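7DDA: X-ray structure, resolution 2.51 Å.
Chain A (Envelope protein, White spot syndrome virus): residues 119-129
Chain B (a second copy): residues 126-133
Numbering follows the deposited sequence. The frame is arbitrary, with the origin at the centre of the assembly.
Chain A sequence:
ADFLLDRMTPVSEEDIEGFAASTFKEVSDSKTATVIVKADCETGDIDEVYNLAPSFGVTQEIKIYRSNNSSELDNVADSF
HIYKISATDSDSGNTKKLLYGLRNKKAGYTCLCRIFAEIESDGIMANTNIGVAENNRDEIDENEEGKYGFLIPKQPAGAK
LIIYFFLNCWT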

# COMPACT_ATOMS: atom_id res chain seq x y z
N ILE A 119 -7.59 6.22 4.22
CA ILE A 119 -8.91 6.24 4.82
C ILE A 119 -9.73 5.07 4.28
O ILE A 119 -9.83 4.87 3.07
CB ILE A 119 -9.61 7.58 4.54
CG1 ILE A 119 -8.74 8.74 5.01
CG2 ILE A 119 -10.99 7.62 5.20
CD1 ILE A 119 -8.88 9.04 6.46
N GLU A 120 -10.33 4.30 5.17
CA GLU A 120 -11.19 3.19 4.81
C GLU A 120 -12.61 3.57 5.16
O GLU A 120 -12.94 3.80 6.32
CB GLU A 120 -10.78 1.92 5.55
CG GLU A 120 -11.35 0.69 4.96
CD GLU A 120 -11.02 -0.51 5.80
OE1 GLU A 120 -9.99 -1.16 5.52
OE2 GLU A 120 -11.78 -0.78 6.76
N SER A 121 -13.45 3.62 4.14
CA SER A 121 -14.74 4.27 4.20
C SER A 121 -15.69 3.51 3.29
O SER A 121 -15.28 2.93 2.28
CB SER A 121 -14.63 5.73 3.76
OG SER A 121 -15.91 6.29 3.55
N ASP A 122 -16.97 3.53 3.65
CA ASP A 122 -17.95 2.88 2.80
C ASP A 122 -18.52 3.82 1.75
O ASP A 122 -19.24 3.37 0.85
CB ASP A 122 -19.04 2.26 3.69
CG ASP A 122 -19.97 3.25 4.27
OD1 ASP A 122 -19.67 4.46 4.22
OD2 ASP A 122 -21.00 2.83 4.84
N GLY A 123 -18.19 5.11 1.81
CA GLY A 123 -18.58 6.05 0.80
C GLY A 123 -17.44 6.34 -0.16
O GLY A 123 -16.35 5.79 -0.04
N ILE A 124 -17.72 7.21 -1.13
CA ILE A 124 -16.74 7.56 -2.15
C ILE A 124 -16.76 9.05 -2.47
O ILE A 124 -16.01 9.51 -3.34
CB ILE A 124 -16.97 6.75 -3.45
CG1 ILE A 124 -18.37 6.98 -4.00
CG2 ILE A 124 -16.70 5.28 -3.26
CD1 ILE A 124 -18.47 6.64 -5.47
N MET A 125 -17.60 9.82 -1.77
CA MET A 125 -17.77 11.24 -2.08
C MET A 125 -16.90 12.17 -1.24
O MET A 125 -16.86 13.37 -1.53
CB MET A 125 -19.23 11.67 -1.89
CG MET A 125 -20.21 11.06 -2.87
SD MET A 125 -19.53 10.76 -4.50
CE MET A 125 -20.74 9.63 -5.16
N ALA A 126 -16.26 11.69 -0.19
CA ALA A 126 -15.51 12.55 0.71
C ALA A 126 -14.05 12.63 0.29
O ALA A 126 -13.50 11.69 -0.28
CB ALA A 126 -15.62 12.04 2.15
N ASN A 127 -13.43 13.76 0.56
CA ASN A 127 -12.00 13.88 0.37
C ASN A 127 -11.28 12.91 1.29
O ASN A 127 -11.60 12.82 2.48
CB ASN A 127 -11.58 15.32 0.64
CG ASN A 127 -10.11 15.56 0.49
OD1 ASN A 127 -9.35 14.67 0.11
ND2 ASN A 127 -9.69 16.78 0.78
N THR A 128 -10.34 12.13 0.75
CA THR A 128 -9.59 11.18 1.56
C THR A 128 -8.08 11.42 1.49
O THR A 128 -7.32 10.56 1.94
CB THR A 128 -9.90 9.72 1.19
OG1 THR A 128 -9.71 9.51 -0.21
CG2 THR A 128 -11.32 9.35 1.57
N ASN A 129 -7.64 12.55 0.96
CA ASN A 129 -6.26 12.97 1.11
C ASN A 129 -5.84 12.96 2.58
O ASN A 129 -6.61 13.33 3.47
CB ASN A 129 -6.07 14.36 0.53
CG ASN A 129 -6.09 14.37 -0.99
OD1 ASN A 129 -5.99 13.33 -1.62
ND2 ASN A 129 -6.21 15.56 -1.57
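Chain B 126-133: ANTNIGVA

Backbone carbonyls in a loop that follows a strand can serve as acceptors for a neighbouring subunit, and this envelope protein offers a worked example. Chain B, loop up to Ile B130 and entering a strand at Gly B131, runs antiparallel to chain A: Asp A122 lies nearest Gly B131 (CA to CA, 4.2 Å) and Ile A124 nearest Asn B129 (CA to CA, 5.1 Å). Chain A leaves its strand after Glu A120, whose CG packs on Val B132 CG2 at 3.5 Å. Ser A121 then makes the one backbone-to-backbone hydrogen bond, Val B132 N to Ser A121 O at 2.7 Å, while Gly B131 CA approaches the same oxygen at 3.2 Å in a CA-H...O contact. A second such contact joins Asp A122 CA to Val B132 O (3.4 Å). Here glycine matters: a CB on Gly B131 would clash with Asp A122 O. Beyond Gly A123, Ile A124 adopts phi/psi of -139/2° and sets its CG2 3.2 Å from Gly B131 N. Its carbonyl is gripped by two side-chain amides, Asn B129 ND2 to Ile A124 O at 3.0 Å and Asn B127 ND2 to Ile A124 O at 3.2 Å. Asn B129 ND2 also reaches Ala A126 O (2.8 Å, weak). Finally, Thr A128 OG1 donates to Asn B129 OD1 at 2.9 Å, and a water links that OD1 to Thr A128 N.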

# COMPACT_ATOMS: atom_id res chain seq x y z
N ALA B 126 -10.09 11.58 -12.85
CA ALA B 126 -11.28 10.88 -12.37
C ALA B 126 -11.20 10.65 -10.87
O ALA B 126 -10.12 10.52 -10.30
CB ALA B 126 -11.45 9.54 -13.10
N ASN B 127 -12.35 10.63 -10.22
CA ASN B 127 -12.41 10.24 -8.82
C ASN B 127 -11.95 8.80 -8.68
O ASN B 127 -12.38 7.93 -9.44
CB ASN B 127 -13.83 10.43 -8.32
CG ASN B 127 -14.01 10.04 -6.88
OD1 ASN B 127 -13.07 9.68 -6.19
ND2 ASN B 127 -15.24 10.12 -6.41
N THR B 128 -11.03 8.54 -7.75
CA THR B 128 -10.55 7.19 -7.52
C THR B 128 -10.76 6.72 -6.09
O THR B 128 -10.20 5.69 -5.70
CB THR B 128 -9.06 7.03 -7.90
OG1 THR B 128 -8.27 8.01 -7.22
CG2 THR B 128 -8.86 7.15 -9.40
N ASN B 129 -11.56 7.43 -5.30
CA ASN B 129 -12.03 6.90 -4.03
C ASN B 129 -12.67 5.52 -4.21
O ASN B 129 -13.37 5.26 -5.19
CB ASN B 129 -13.04 7.86 -3.41
CG ASN B 129 -12.39 9.11 -2.85
OD1 ASN B 129 -11.18 9.17 -2.68
ND2 ASN B 129 -13.20 10.11 -2.55
N ILE B 130 -12.42 4.64 -3.26
CA ILE B 130 -13.01 3.31 -3.22
C ILE B 130 -13.79 3.17 -1.93
O ILE B 130 -13.24 3.39 -0.84
CB ILE B 130 -11.93 2.22 -3.31
CG1 ILE B 130 -11.13 2.40 -4.59
CG2 ILE B 130 -12.58 0.84 -3.22
CD1 ILE B 130 -10.02 1.46 -4.73
N GLY B 131 -15.06 2.80 -2.04
CA GLY B 131 -15.86 2.50 -0.86
C GLY B 131 -15.78 1.02 -0.55
O GLY B 131 -15.91 0.17 -1.44
N VAL B 132 -15.54 0.71 0.73
CA VAL B 132 -15.50 -0.67 1.20
C VAL B 132 -16.91 -1.13 1.51
O VAL B 132 -17.68 -0.41 2.15
CB VAL B 132 -14.59 -0.80 2.44
CG1 VAL B 132 -14.44 -2.27 2.86
CG2 VAL B 132 -13.22 -0.21 2.15
N ALA B 133 -17.26 -2.33 1.05
CA ALA B 133 -18.57 -2.90 1.34
C ALA B 133 -18.38 -4.18 2.13
O ALA B 133 -17.99 -4.13 3.30
CB ALA B 133 -19.37 -3.14 0.05
O HOH W 1 -10.10 12.03 -2.05